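Local coordinates for protein probable LacI-family transcriptional regulator (Corynebacterium glutamicum ATCC 13032, PDB 3BIL) that probably acts as a DNA-binding transcriptional regulator of the LacI family, with a domain related to the periplasmic binding proteins, at residues P168-I172 and E201-F206; V176-A180 and A209-I215; Y189-D195 and L219-Y225; V273-T278 and L289-Q294. All coordinates share one frame. Residue numbers count along the deposited sequence, not the author numbering.

Contact 1: residues P168-I172 and E201-F206; sequences PQPGI and ERLEDF
Two helices, 169-181 and 197-212, lie side by side on one face of the sheet of a periplasmic-binding-protein-like subdomain and touch here. Segment 201-206 is helical throughout. The closest CA pairs, P168 with R202 (6.2 Å), Q169 with D205 (5.6 Å) and I172 with F206 (6.0 Å), rise together, so the helices run in the same sense. P168 wedges into the partner; proline, having no NH to satisfy, suits the approach to a helix. Its CD lies 3.3 Å from E201 OE1, CB 3.9 Å from R202 CG, and CG 3.5 Å from D205 OD1. Its carbonyl O accepts I172 N at 3.1 Å. Q169 sends its t side chain away, though its CB stays 3.9 Å from D205 OD1. I172 (m, t), branched to fill the interhelical groove, puts CD1 3.8 Å from R202 CB and CG2 3.6 Å from F206 CA. R202 packs its aliphatic stem here, while NH1 forms a hydrogen bond with G248 O; F206 turns its ring onto Y189. The join is mostly van der Waals, with no hydrogen bond between the segments: the acceptors E201 OE2 and D205 OD1 crowd at 3.1 Å beside the proline ring, adding no attraction.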
loop_
_atom_site.group_PDB
_atom_site.type_symbol
_atom_site.label_atom_id
_atom_site.label_comp_id
_atom_site.label_asym_id
_atom_site.label_seq_id
_atom_site.Cartn_x
_atom_site.Cartn_y
_atom_site.Cartn_z
ATOM N N PRO A 168 -12.111 -10.518 15.911
ATOM C CA PRO A 168 -11.074 -11.424 15.383
ATOM C C PRO A 168 -11.249 -12.874 15.740
ATOM O O PRO A 168 -10.572 -13.746 15.157
ATOM C CB PRO A 168 -9.774 -10.868 15.983
ATOM C CG PRO A 168 -10.197 -9.895 17.102
ATOM C CD PRO A 168 -11.691 -9.818 17.144
ATOM N N GLN A 169 -12.160 -13.169 16.665
ATOM C CA GLN A 169 -12.262 -14.537 17.208
ATOM C C GLN A 169 -12.667 -15.625 16.161
ATOM O O GLN A 169 -12.066 -16.722 16.126
ATOM C CB GLN A 169 -13.165 -14.529 18.437
ATOM C CG GLN A 169 -13.240 -15.820 19.262
ATOM C CD GLN A 169 -14.016 -16.943 18.588
ATOM O OE1 GLN A 169 -15.067 -16.729 17.959
ATOM N NE2 GLN A 169 -13.493 -18.164 18.715
ATOM N N PRO A 170 -13.701 -15.348 15.329
ATOM C CA PRO A 170 -14.109 -16.334 14.320
ATOM C C PRO A 170 -13.049 -16.748 13.318
ATOM O O PRO A 170 -12.889 -17.936 13.075
ATOM C CB PRO A 170 -15.298 -15.658 13.636
ATOM C CG PRO A 170 -15.837 -14.700 14.691
ATOM C CD PRO A 170 -14.606 -14.173 15.347
ATOM N N GLY A 171 -12.299 -15.801 12.755
ATOM C CA GLY A 171 -11.152 -16.121 11.863
ATOM C C GLY A 171 -9.993 -16.831 12.561
ATOM O O GLY A 171 -9.458 -17.861 12.055
ATOM N N ILE A 172 -9.617 -16.323 13.741
ATOM C CA ILE A 172 -8.522 -16.935 14.512
ATOM C C ILE A 172 -8.862 -18.381 14.920
ATOM O O ILE A 172 -8.058 -19.354 14.668
ATOM C CB ILE A 172 -8.091 -16.063 15.667
ATOM C CG1 ILE A 172 -7.533 -14.738 15.126
ATOM C CG2 ILE A 172 -7.015 -16.754 16.471
ATOM C CD1 ILE A 172 -7.407 -13.593 16.154
ATOM N N GLU A 201 -6.384 -8.212 21.922
ATOM C CA GLU A 201 -7.555 -8.956 21.457
ATOM C C GLU A 201 -7.167 -10.256 20.712
ATOM O O GLU A 201 -7.629 -11.341 21.066
ATOM C CB GLU A 201 -8.395 -8.068 20.560
ATOM C CG GLU A 201 -9.759 -7.681 21.095
ATOM C CD GLU A 201 -10.898 -8.391 20.372
ATOM O OE1 GLU A 201 -11.708 -7.696 19.709
ATOM O OE2 GLU A 201 -10.972 -9.646 20.461
ATOM N N ARG A 202 -6.298 -10.136 19.710
ATOM C CA ARG A 202 -5.950 -11.244 18.834
ATOM C C ARG A 202 -5.027 -12.225 19.489
ATOM O O ARG A 202 -5.003 -13.408 19.095
ATOM C CB ARG A 202 -5.287 -10.729 17.550
ATOM C CG ARG A 202 -6.167 -9.727 16.808
ATOM C CD ARG A 202 -5.570 -9.357 15.494
ATOM N NE ARG A 202 -6.358 -8.307 14.899
ATOM C CZ ARG A 202 -5.936 -7.573 13.881
ATOM N NH1 ARG A 202 -4.723 -7.777 13.404
ATOM N NH2 ARG A 202 -6.702 -6.623 13.370
ATOM N N LEU A 203 -4.229 -11.755 20.453
ATOM C CA LEU A 203 -3.388 -12.709 21.169
ATOM C C LEU A 203 -4.208 -13.473 22.239
ATOM O O LEU A 203 -4.036 -14.693 22.384
ATOM C CB LEU A 203 -2.101 -12.068 21.696
ATOM C CG LEU A 203 -1.357 -12.832 22.790
ATOM C CD1 LEU A 203 -0.452 -13.937 22.209
ATOM C CD2 LEU A 203 -0.567 -11.825 23.652
ATOM N N GLU A 204 -5.126 -12.796 22.945
ATOM C CA GLU A 204 -6.121 -13.531 23.778
ATOM C C GLU A 204 -6.777 -14.660 22.940
ATOM O O GLU A 204 -6.697 -15.843 23.331
ATOM C CB GLU A 204 -7.237 -12.644 24.376
ATOM C CG GLU A 204 -6.827 -11.405 25.200
ATOM C CD GLU A 204 -8.038 -10.475 25.570
ATOM O OE1 GLU A 204 -7.794 -9.301 25.970
ATOM O OE2 GLU A 204 -9.225 -10.903 25.462
ATOM N N ASP A 205 -7.363 -14.294 21.779
ATOM C CA ASP A 205 -8.118 -15.227 20.914
ATOM C C ASP A 205 -7.311 -16.382 20.360
ATOM O O ASP A 205 -7.771 -17.512 20.243
ATOM C CB ASP A 205 -8.768 -14.471 19.770
ATOM C CG ASP A 205 -9.747 -13.420 20.258
ATOM O OD1 ASP A 205 -10.060 -12.478 19.503
ATOM O OD2 ASP A 205 -10.213 -13.528 21.405
ATOM N N PHE A 206 -6.095 -16.113 19.977
ATOM C CA PHE A 206 -5.268 -17.199 19.552
ATOM C C PHE A 206 -4.988 -18.125 20.756
ATOM O O PHE A 206 -4.901 -19.363 20.582
ATOM C CB PHE A 206 -3.971 -16.646 18.906
ATOM C CG PHE A 206 -2.858 -17.647 18.843
ATOM C CD1 PHE A 206 -2.762 -18.519 17.781
ATOM C CD2 PHE A 206 -1.930 -17.741 19.897
ATOM C CE1 PHE A 206 -1.730 -19.458 17.713
ATOM C CE2 PHE A 206 -0.922 -18.694 19.876
ATOM C CZ PHE A 206 -0.819 -19.563 18.767
#

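Contact 2: residues V176-A180 and A209-I215; sequences VELLA and ACANSKI
Further along the same two helices, V176 is the main bump and the end of helix 197-212 provides the hollow. CA pairs V176-A209 (6.3 Å), E177-S213 (6.1 Å) and A180-I215 (6.9 Å) keep the parallel register. With chi1 t, V176 drives CG1 into a dent bordered by A209 O (3.6 Å), S213 OG (3.7 Å) and I215 CD1 (4.1 Å), while its CG2 rests 3.7 Å from A209 CB. Small A209 makes that approach possible. A Schellman motif at K214 (phi/psi 49/58), with I215 N hydrogen-bonded to C210 O at 3.0 Å and K214 N to A211 O at 2.6 Å, ends the helix and swings I215 back, so that its CG2 meets A180 CB at 3.8 Å. Alanine there leaves space for the branched side chain. At the margin E177 curls inward, and S213 OG donates to E177 OE2 at 2.8 Å. The helix end is thus held by an apolar plug inside and one polar clasp toward solvent, the short serine and long glutamate spanning the gap between them.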
loop_
_atom_site.group_PDB
_atom_site.type_symbol
_atom_site.label_atom_id
_atom_site.label_comp_id
_atom_site.label_asym_id
_atom_site.label_seq_id
_atom_site.Cartn_x
_atom_site.Cartn_y
_atom_site.Cartn_z
ATOM N N VAL A 176 -6.860 -21.638 13.702
ATOM C CA VAL A 176 -6.285 -22.616 14.674
ATOM C C VAL A 176 -6.825 -24.029 14.453
ATOM O O VAL A 176 -6.032 -24.985 14.338
ATOM C CB VAL A 176 -6.441 -22.176 16.145
ATOM C CG1 VAL A 176 -6.086 -23.302 17.097
ATOM C CG2 VAL A 176 -5.547 -20.938 16.441
ATOM N N GLU A 177 -8.159 -24.146 14.336
ATOM C CA GLU A 177 -8.836 -25.411 14.010
ATOM C C GLU A 177 -8.184 -26.106 12.839
ATOM O O GLU A 177 -7.800 -27.262 12.946
ATOM C CB GLU A 177 -10.344 -25.219 13.770
ATOM C CG GLU A 177 -11.244 -25.689 14.930
ATOM C CD GLU A 177 -10.970 -27.161 15.345
ATOM O OE1 GLU A 177 -11.189 -28.080 14.505
ATOM O OE2 GLU A 177 -10.531 -27.398 16.508
ATOM N N LEU A 178 -8.016 -25.366 11.745
ATOM C CA LEU A 178 -7.367 -25.849 10.540
ATOM C C LEU A 178 -5.932 -26.271 10.748
ATOM O O LEU A 178 -5.510 -27.295 10.189
ATOM C CB LEU A 178 -7.458 -24.772 9.449
ATOM C CG LEU A 178 -7.073 -25.113 8.005
ATOM C CD1 LEU A 178 -7.917 -26.246 7.462
ATOM C CD2 LEU A 178 -7.226 -23.903 7.115
ATOM N N LEU A 179 -5.161 -25.502 11.531
ATOM C CA LEU A 179 -3.781 -25.936 11.844
ATOM C C LEU A 179 -3.821 -27.252 12.602
ATOM O O LEU A 179 -3.033 -28.182 12.307
ATOM C CB LEU A 179 -2.930 -24.857 12.577
ATOM C CG LEU A 179 -2.726 -23.600 11.704
ATOM C CD1 LEU A 179 -2.361 -22.324 12.445
ATOM C CD2 LEU A 179 -1.849 -23.866 10.482
ATOM N N ALA A 180 -4.755 -27.346 13.544
ATOM C CA ALA A 180 -4.847 -28.545 14.374
ATOM C C ALA A 180 -5.194 -29.801 13.560
ATOM O O ALA A 180 -4.503 -30.821 13.710
ATOM C CB ALA A 180 -5.823 -28.341 15.483
ATOM N N ALA A 209 -8.345 -20.157 21.452
ATOM C CA ALA A 209 -8.493 -21.125 20.349
ATOM C C ALA A 209 -7.594 -22.335 20.487
ATOM O O ALA A 209 -8.001 -23.435 20.168
ATOM C CB ALA A 209 -8.229 -20.479 18.994
ATOM N N CYS A 210 -6.347 -22.128 20.898
ATOM C CA CYS A 210 -5.430 -23.239 21.096
ATOM C C CYS A 210 -5.925 -24.183 22.199
ATOM O O CYS A 210 -5.871 -25.417 22.059
ATOM C CB CYS A 210 -4.051 -22.701 21.432
ATOM S SG CYS A 210 -3.168 -22.032 19.995
ATOM N N ALA A 211 -6.413 -23.599 23.289
ATOM C CA ALA A 211 -7.001 -24.368 24.375
ATOM C C ALA A 211 -8.254 -25.014 23.814
ATOM O O ALA A 211 -8.417 -26.228 23.898
ATOM C CB ALA A 211 -7.334 -23.460 25.578
ATOM N N ASN A 212 -9.140 -24.219 23.216
ATOM C CA ASN A 212 -10.393 -24.797 22.787
ATOM C C ASN A 212 -10.219 -25.913 21.778
ATOM O O ASN A 212 -11.049 -26.823 21.719
ATOM C CB ASN A 212 -11.396 -23.785 22.272
ATOM C CG ASN A 212 -12.678 -24.473 21.795
ATOM O OD1 ASN A 212 -13.628 -24.619 22.571
ATOM N ND2 ASN A 212 -12.682 -24.975 20.544
ATOM N N SER A 213 -9.169 -25.826 20.968
ATOM C CA SER A 213 -8.857 -26.847 19.978
ATOM C C SER A 213 -8.058 -27.966 20.619
ATOM O O SER A 213 -7.709 -28.942 19.944
ATOM C CB SER A 213 -8.045 -26.239 18.837
ATOM O OG SER A 213 -8.857 -25.556 17.894
ATOM N N LYS A 214 -7.730 -27.793 21.912
ATOM C CA LYS A 214 -6.887 -28.720 22.715
ATOM C C LYS A 214 -5.592 -29.123 22.016
ATOM O O LYS A 214 -5.357 -30.314 21.793
ATOM C CB LYS A 214 -7.649 -30.012 23.092
ATOM C CG LYS A 214 -9.093 -29.834 23.620
ATOM C CD LYS A 214 -10.126 -30.246 22.573
ATOM C CE LYS A 214 -10.326 -31.785 22.534
ATOM N NZ LYS A 214 -10.456 -32.285 21.127
ATOM N N ILE A 215 -4.765 -28.137 21.665
ATOM C CA ILE A 215 -3.408 -28.419 21.160
ATOM C C ILE A 215 -2.336 -27.970 22.143
ATOM O O ILE A 215 -1.134 -28.180 21.907
ATOM C CB ILE A 215 -3.138 -27.838 19.722
ATOM C CG1 ILE A 215 -3.607 -26.380 19.640
ATOM C CG2 ILE A 215 -3.828 -28.718 18.709
ATOM C CD1 ILE A 215 -2.960 -25.578 18.550
#

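Contact 3: residues Y189-D195 and L219-Y225; sequences YLSGPMD and LVFLGGY
L190 and F221 form an apolar centre on one face of a parallel strand pair, the first and last elements of a beta-alpha-beta crossover (strand 187-190, helix 197-212, strand 219-221). L190 (t, p) sets CD1 3.8 Å from F221 CB, and L237 of helix 227-239 covers both. On the opposite face Y189 pairs with V220 (CA-CA 4.9 Å). Y189 stacks on F206 and V220 touches L203, both from the connecting helix, so aromatic and aliphatic side chains suit faces covered by helices. Outward from these, the backbones join: Y189 N donates to L219 O (2.9 Å), F221 N to Y189 O (2.9 Å) and S191 N to F221 O, an oxygen less surely placed, then G223 N weakly to S191 O (3.4 Å). The pairing fades as the strands give way to loops. At G223 a CB would clash with S191 O, so glycine lets the chains stay close. S191 (t) turns OG to its neighbour G192 O (2.8 Å). M194 CG lies 4.1 Å from L222 CD2. Beyond, P193 lays CG over the Y225 ring, 4.0 Å from the centroid, a CH-pi contact. These strand ends face the other lobe, where Y225 touches E106. In folds of this type effectors bind between the lobes. At the polar edge, Y225 (chi1 m) directs its hydroxyl to the carboxylate of D195: OH donates to OD1 at 2.7 Å.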
loop_
_atom_site.group_PDB
_atom_site.type_symbol
_atom_site.label_atom_id
_atom_site.label_comp_id
_atom_site.label_asym_id
_atom_site.label_seq_id
_atom_site.Cartn_x
_atom_site.Cartn_y
_atom_site.Cartn_z
ATOM N N TYR A 189 3.058 -17.980 16.721
ATOM C CA TYR A 189 2.185 -16.853 16.477
ATOM C C TYR A 189 2.984 -15.594 16.681
ATOM O O TYR A 189 3.695 -15.419 17.675
ATOM C CB TYR A 189 0.954 -16.879 17.370
ATOM C CG TYR A 189 0.062 -15.632 17.265
ATOM C CD1 TYR A 189 -0.929 -15.545 16.288
ATOM C CD2 TYR A 189 0.195 -14.557 18.161
ATOM C CE1 TYR A 189 -1.725 -14.450 16.185
ATOM C CE2 TYR A 189 -0.618 -13.424 18.050
ATOM C CZ TYR A 189 -1.557 -13.387 17.049
ATOM O OH TYR A 189 -2.382 -12.323 16.902
ATOM N N LEU A 190 2.877 -14.715 15.707
ATOM C CA LEU A 190 3.688 -13.543 15.682
ATOM C C LEU A 190 2.767 -12.377 15.981
ATOM O O LEU A 190 2.043 -11.887 15.123
ATOM C CB LEU A 190 4.437 -13.462 14.339
ATOM C CG LEU A 190 5.452 -12.343 14.130
ATOM C CD1 LEU A 190 6.693 -12.663 14.911
ATOM C CD2 LEU A 190 5.808 -12.131 12.666
ATOM N N SER A 191 2.780 -11.975 17.239
ATOM C CA SER A 191 1.944 -10.895 17.767
ATOM C C SER A 191 2.207 -9.531 17.164
ATOM O O SER A 191 3.231 -9.289 16.489
ATOM C CB SER A 191 2.156 -10.814 19.282
ATOM O OG SER A 191 1.449 -9.762 19.875
ATOM N N GLY A 192 1.255 -8.646 17.407
ATOM C CA GLY A 192 1.421 -7.231 17.149
ATOM C C GLY A 192 1.577 -6.445 18.444
ATOM O O GLY A 192 1.469 -7.006 19.548
ATOM N N PRO A 193 1.831 -5.128 18.318
ATOM C CA PRO A 193 2.059 -4.249 19.467
ATOM C C PRO A 193 1.055 -4.529 20.575
ATOM O O PRO A 193 -0.154 -4.541 20.326
ATOM C CB PRO A 193 1.834 -2.841 18.890
ATOM C CG PRO A 193 1.390 -3.039 17.430
ATOM C CD PRO A 193 1.879 -4.390 17.045
ATOM N N MET A 194 1.545 -4.762 21.786
ATOM C CA MET A 194 0.653 -5.073 22.904
ATOM C C MET A 194 -0.021 -3.840 23.501
ATOM O O MET A 194 -0.865 -3.950 24.403
ATOM C CB MET A 194 1.368 -5.933 23.942
ATOM C CG MET A 194 1.642 -7.369 23.415
ATOM S SD MET A 194 0.107 -8.288 23.144
ATOM C CE MET A 194 -0.515 -8.286 24.829
ATOM N N ASP A 195 0.344 -2.675 22.964
ATOM C CA ASP A 195 -0.287 -1.399 23.320
ATOM C C ASP A 195 -1.515 -1.049 22.447
ATOM O O ASP A 195 -2.077 0.051 22.559
ATOM C CB ASP A 195 0.748 -0.265 23.263
ATOM C CG ASP A 195 1.357 -0.096 21.874
ATOM O OD1 ASP A 195 0.608 -0.184 20.876
ATOM O OD2 ASP A 195 2.586 0.127 21.774
ATOM N N LEU A 219 3.991 -21.346 20.624
ATOM C CA LEU A 219 5.015 -20.278 20.731
ATOM C C LEU A 219 4.449 -18.921 20.372
ATOM O O LEU A 219 3.697 -18.828 19.449
ATOM C CB LEU A 219 6.158 -20.590 19.831
ATOM C CG LEU A 219 6.479 -22.043 20.097
ATOM C CD1 LEU A 219 7.460 -22.546 19.092
ATOM C CD2 LEU A 219 7.019 -22.170 21.517
ATOM N N VAL A 220 4.803 -17.881 21.113
ATOM C CA VAL A 220 4.278 -16.547 20.887
ATOM C C VAL A 220 5.432 -15.564 20.857
ATOM O O VAL A 220 6.226 -15.520 21.796
ATOM C CB VAL A 220 3.420 -16.088 22.062
ATOM C CG1 VAL A 220 3.263 -14.562 22.023
ATOM C CG2 VAL A 220 2.046 -16.761 22.056
ATOM N N PHE A 221 5.532 -14.769 19.801
ATOM C CA PHE A 221 6.470 -13.651 19.792
ATOM C C PHE A 221 5.697 -12.339 19.895
ATOM O O PHE A 221 4.722 -12.136 19.167
ATOM C CB PHE A 221 7.328 -13.674 18.531
ATOM C CG PHE A 221 8.420 -12.638 18.529
ATOM C CD1 PHE A 221 9.741 -12.991 18.881
ATOM C CD2 PHE A 221 8.131 -11.283 18.193
ATOM C CE1 PHE A 221 10.796 -11.993 18.883
ATOM C CE2 PHE A 221 9.132 -10.307 18.207
ATOM C CZ PHE A 221 10.479 -10.663 18.541
ATOM N N LEU A 222 6.102 -11.456 20.799
ATOM C CA LEU A 222 5.411 -10.156 20.923
ATOM C C LEU A 222 6.089 -9.096 20.063
ATOM O O LEU A 222 7.046 -8.474 20.488
ATOM C CB LEU A 222 5.306 -9.685 22.376
ATOM C CG LEU A 222 4.747 -10.700 23.371
ATOM C CD1 LEU A 222 4.822 -10.148 24.808
ATOM C CD2 LEU A 222 3.306 -11.096 23.023
ATOM N N GLY A 223 5.578 -8.906 18.854
ATOM C CA GLY A 223 6.156 -8.005 17.871
ATOM C C GLY A 223 5.763 -6.562 18.113
ATOM O O GLY A 223 5.508 -6.156 19.257
ATOM N N GLY A 224 5.713 -5.791 17.034
ATOM C CA GLY A 224 5.588 -4.344 17.136
ATOM C C GLY A 224 5.212 -3.640 15.846
ATOM O O GLY A 224 4.091 -3.781 15.355
ATOM N N TYR A 225 6.145 -2.876 15.289
ATOM C CA TYR A 225 5.789 -1.979 14.181
ATOM C C TYR A 225 6.540 -2.210 12.851
ATOM O O TYR A 225 5.903 -2.323 11.800
ATOM C CB TYR A 225 5.836 -0.514 14.656
ATOM C CG TYR A 225 4.796 -0.196 15.730
ATOM C CD1 TYR A 225 3.487 0.155 15.375
ATOM C CD2 TYR A 225 5.118 -0.260 17.098
ATOM C CE1 TYR A 225 2.514 0.445 16.355
ATOM C CE2 TYR A 225 4.153 0.032 18.097
ATOM C CZ TYR A 225 2.851 0.384 17.710
ATOM O OH TYR A 225 1.876 0.671 18.657
#

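Contact 4: residues V273-T278 and L289-Q294; sequences VIGFDT and LTVIDQ
Strands 273-276 and 291-293 run parallel, their axes 4.5 Å apart at closest and their N-to-C directions 26° apart. CA pairs G275-V291 (4.3 Å), F276-I292 (5.0 Å) and D277-D293 (5.0 Å) set the register. Three hydrogen bonds stitch it: G275 N to T290 O (3.0 Å), I292 N to G275 O (3.1 Å) and D277 N to I292 O (3.0 Å). V291 CA also comes within 3.2 Å of G275 O. That tightness depends on G275, where a CB would strike V291 CG1. D277, with phi 73°, turns the chain out of the strand. On the face of F276 and I292, I292 (m, t) places CG2 over the F276 ring, 4.0 Å from its centroid, a CH-pi contact. I274 CG2 lies 4.4 Å from I292 CG1, and I172 and A175 of helix 169-181 close over this apolar patch. On the other face V273 CG1 meets L289 CG at 4.3 Å. Past the strand ends polar groups take over: Q294 NE2 donates to D277 OD1 at a very short 2.4 Å, bent enough that the exact position is uncertain, while Q294 OE1 and D277 OD2 hydrogen-bond S166 OG and S250 OG, respectively. Y80 of helix 79-94, in the opposite lobe, touches both D277 and Q294. In alpha/beta folds binding sites lie at the C-terminal ends of the parallel strands; this polar rim, in a lobe of the periplasmic-binding-protein fold, probably borders the interlobe cleft.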
loop_
_atom_site.group_PDB
_atom_site.type_symbol
_atom_site.label_atom_id
_atom_site.label_comp_id
_atom_site.label_asym_id
_atom_site.label_seq_id
_atom_site.Cartn_x
_atom_site.Cartn_y
_atom_site.Cartn_z
ATOM N N VAL A 273 2.024 -21.097 6.568
ATOM C CA VAL A 273 1.807 -19.703 6.942
ATOM C C VAL A 273 0.315 -19.382 7.042
ATOM O O VAL A 273 -0.471 -19.822 6.214
ATOM C CB VAL A 273 2.523 -18.715 5.966
ATOM C CG1 VAL A 273 2.259 -17.241 6.344
ATOM C CG2 VAL A 273 3.996 -18.949 6.009
ATOM N N ILE A 274 -0.047 -18.628 8.075
ATOM C CA ILE A 274 -1.307 -17.934 8.118
ATOM C C ILE A 274 -1.032 -16.439 8.154
ATOM O O ILE A 274 -0.326 -15.981 9.056
ATOM C CB ILE A 274 -2.151 -18.280 9.370
ATOM C CG1 ILE A 274 -2.290 -19.801 9.548
ATOM C CG2 ILE A 274 -3.522 -17.591 9.275
ATOM C CD1 ILE A 274 -3.218 -20.494 8.559
ATOM N N GLY A 275 -1.599 -15.688 7.192
ATOM C CA GLY A 275 -1.336 -14.262 7.085
ATOM C C GLY A 275 -2.483 -13.479 7.606
ATOM O O GLY A 275 -3.527 -14.029 7.859
ATOM N N PHE A 276 -2.303 -12.182 7.758
ATOM C CA PHE A 276 -3.404 -11.339 8.202
ATOM C C PHE A 276 -3.625 -10.224 7.185
ATOM O O PHE A 276 -2.653 -9.606 6.749
ATOM C CB PHE A 276 -3.133 -10.775 9.594
ATOM C CG PHE A 276 -4.329 -10.878 10.551
ATOM C CD1 PHE A 276 -4.452 -11.966 11.422
ATOM C CD2 PHE A 276 -5.316 -9.885 10.578
ATOM C CE1 PHE A 276 -5.532 -12.073 12.310
ATOM C CE2 PHE A 276 -6.420 -9.983 11.451
ATOM C CZ PHE A 276 -6.528 -11.077 12.319
ATOM N N ASP A 277 -4.897 -10.004 6.811
ATOM C CA ASP A 277 -5.339 -9.066 5.752
ATOM C C ASP A 277 -5.095 -9.459 4.290
ATOM O O ASP A 277 -4.351 -10.378 3.968
ATOM C CB ASP A 277 -4.908 -7.622 6.021
ATOM C CG ASP A 277 -5.204 -7.208 7.438
ATOM O OD1 ASP A 277 -6.401 -7.012 7.780
ATOM O OD2 ASP A 277 -4.233 -7.123 8.220
ATOM N N THR A 278 -5.779 -8.754 3.409
ATOM C CA THR A 278 -6.097 -9.298 2.094
ATOM C C THR A 278 -5.153 -8.954 0.944
ATOM O O THR A 278 -5.409 -9.402 -0.161
ATOM C CB THR A 278 -7.546 -8.932 1.660
ATOM O OG1 THR A 278 -7.933 -7.654 2.216
ATOM C CG2 THR A 278 -8.484 -9.987 2.117
ATOM N N LEU A 289 -1.607 -17.596 -0.051
ATOM C CA LEU A 289 -1.594 -17.606 1.382
ATOM C C LEU A 289 -2.979 -17.704 1.976
ATOM O O LEU A 289 -3.815 -16.862 1.725
ATOM C CB LEU A 289 -0.946 -16.337 1.916
ATOM C CG LEU A 289 0.390 -16.361 2.607
ATOM C CD1 LEU A 289 1.488 -16.814 1.645
ATOM C CD2 LEU A 289 0.610 -14.950 3.055
ATOM N N THR A 290 -3.195 -18.706 2.816
ATOM C CA THR A 290 -4.320 -18.672 3.691
ATOM C C THR A 290 -4.202 -17.402 4.570
ATOM O O THR A 290 -3.188 -17.149 5.175
ATOM C CB THR A 290 -4.371 -19.967 4.482
ATOM O OG1 THR A 290 -4.445 -21.082 3.568
ATOM C CG2 THR A 290 -5.591 -19.992 5.406
ATOM N N VAL A 291 -5.246 -16.605 4.650
ATOM C CA VAL A 291 -5.199 -15.382 5.429
ATOM C C VAL A 291 -6.537 -15.163 6.122
ATOM O O VAL A 291 -7.563 -15.762 5.761
ATOM C CB VAL A 291 -4.946 -14.104 4.556
ATOM C CG1 VAL A 291 -3.477 -14.052 3.960
ATOM C CG2 VAL A 291 -5.999 -13.933 3.445
ATOM N N ILE A 292 -6.504 -14.280 7.115
ATOM C CA ILE A 292 -7.665 -13.868 7.832
ATOM C C ILE A 292 -8.109 -12.536 7.277
ATOM O O ILE A 292 -7.382 -11.558 7.304
ATOM C CB ILE A 292 -7.397 -13.864 9.352
ATOM C CG1 ILE A 292 -7.254 -15.323 9.830
ATOM C CG2 ILE A 292 -8.536 -13.165 10.101
ATOM C CD1 ILE A 292 -6.843 -15.446 11.290
ATOM N N ASP A 293 -9.300 -12.515 6.709
ATOM C CA ASP A 293 -9.804 -11.303 6.123
ATOM C C ASP A 293 -10.645 -10.573 7.169
ATOM O O ASP A 293 -11.396 -11.177 7.916
ATOM C CB ASP A 293 -10.590 -11.634 4.838
ATOM C CG ASP A 293 -11.443 -10.458 4.315
ATOM O OD1 ASP A 293 -11.247 -9.306 4.723
ATOM O OD2 ASP A 293 -12.330 -10.679 3.482
ATOM N N GLN A 294 -10.505 -9.269 7.224
ATOM C CA GLN A 294 -11.229 -8.466 8.167
ATOM C C GLN A 294 -12.330 -7.676 7.549
ATOM O O GLN A 294 -13.018 -6.919 8.252
ATOM C CB GLN A 294 -10.289 -7.451 8.735
ATOM C CG GLN A 294 -9.657 -7.891 9.971
ATOM C CD GLN A 294 -8.787 -6.821 10.432
ATOM O OE1 GLN A 294 -9.208 -5.975 11.225
ATOM N NE2 GLN A 294 -7.584 -6.761 9.865
#

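How the contacts relate
From the N terminus, helix 169-181 opens contact 1 and then contact 2, and strand 187-190 opens contact 3. Helix 197-212 returns to close contacts 1 and 2 in turn, and strand 219-221 closes contact 3. All three loops cross and none nests. Contact 4 follows in series, closing a short loop of its own. Contacts 1 and 2 are successive turns of one helix pair, linked where F206 packs on V176. R202, L203 and F206 carry contact 1 onto contact 3; R202 also reaches F276 and Q294 of contact 4, where G171 and I172 meet I292, and L179 of contact 2 reaches I274. The helix pair thus bridges two separate strand pairs of one sheet.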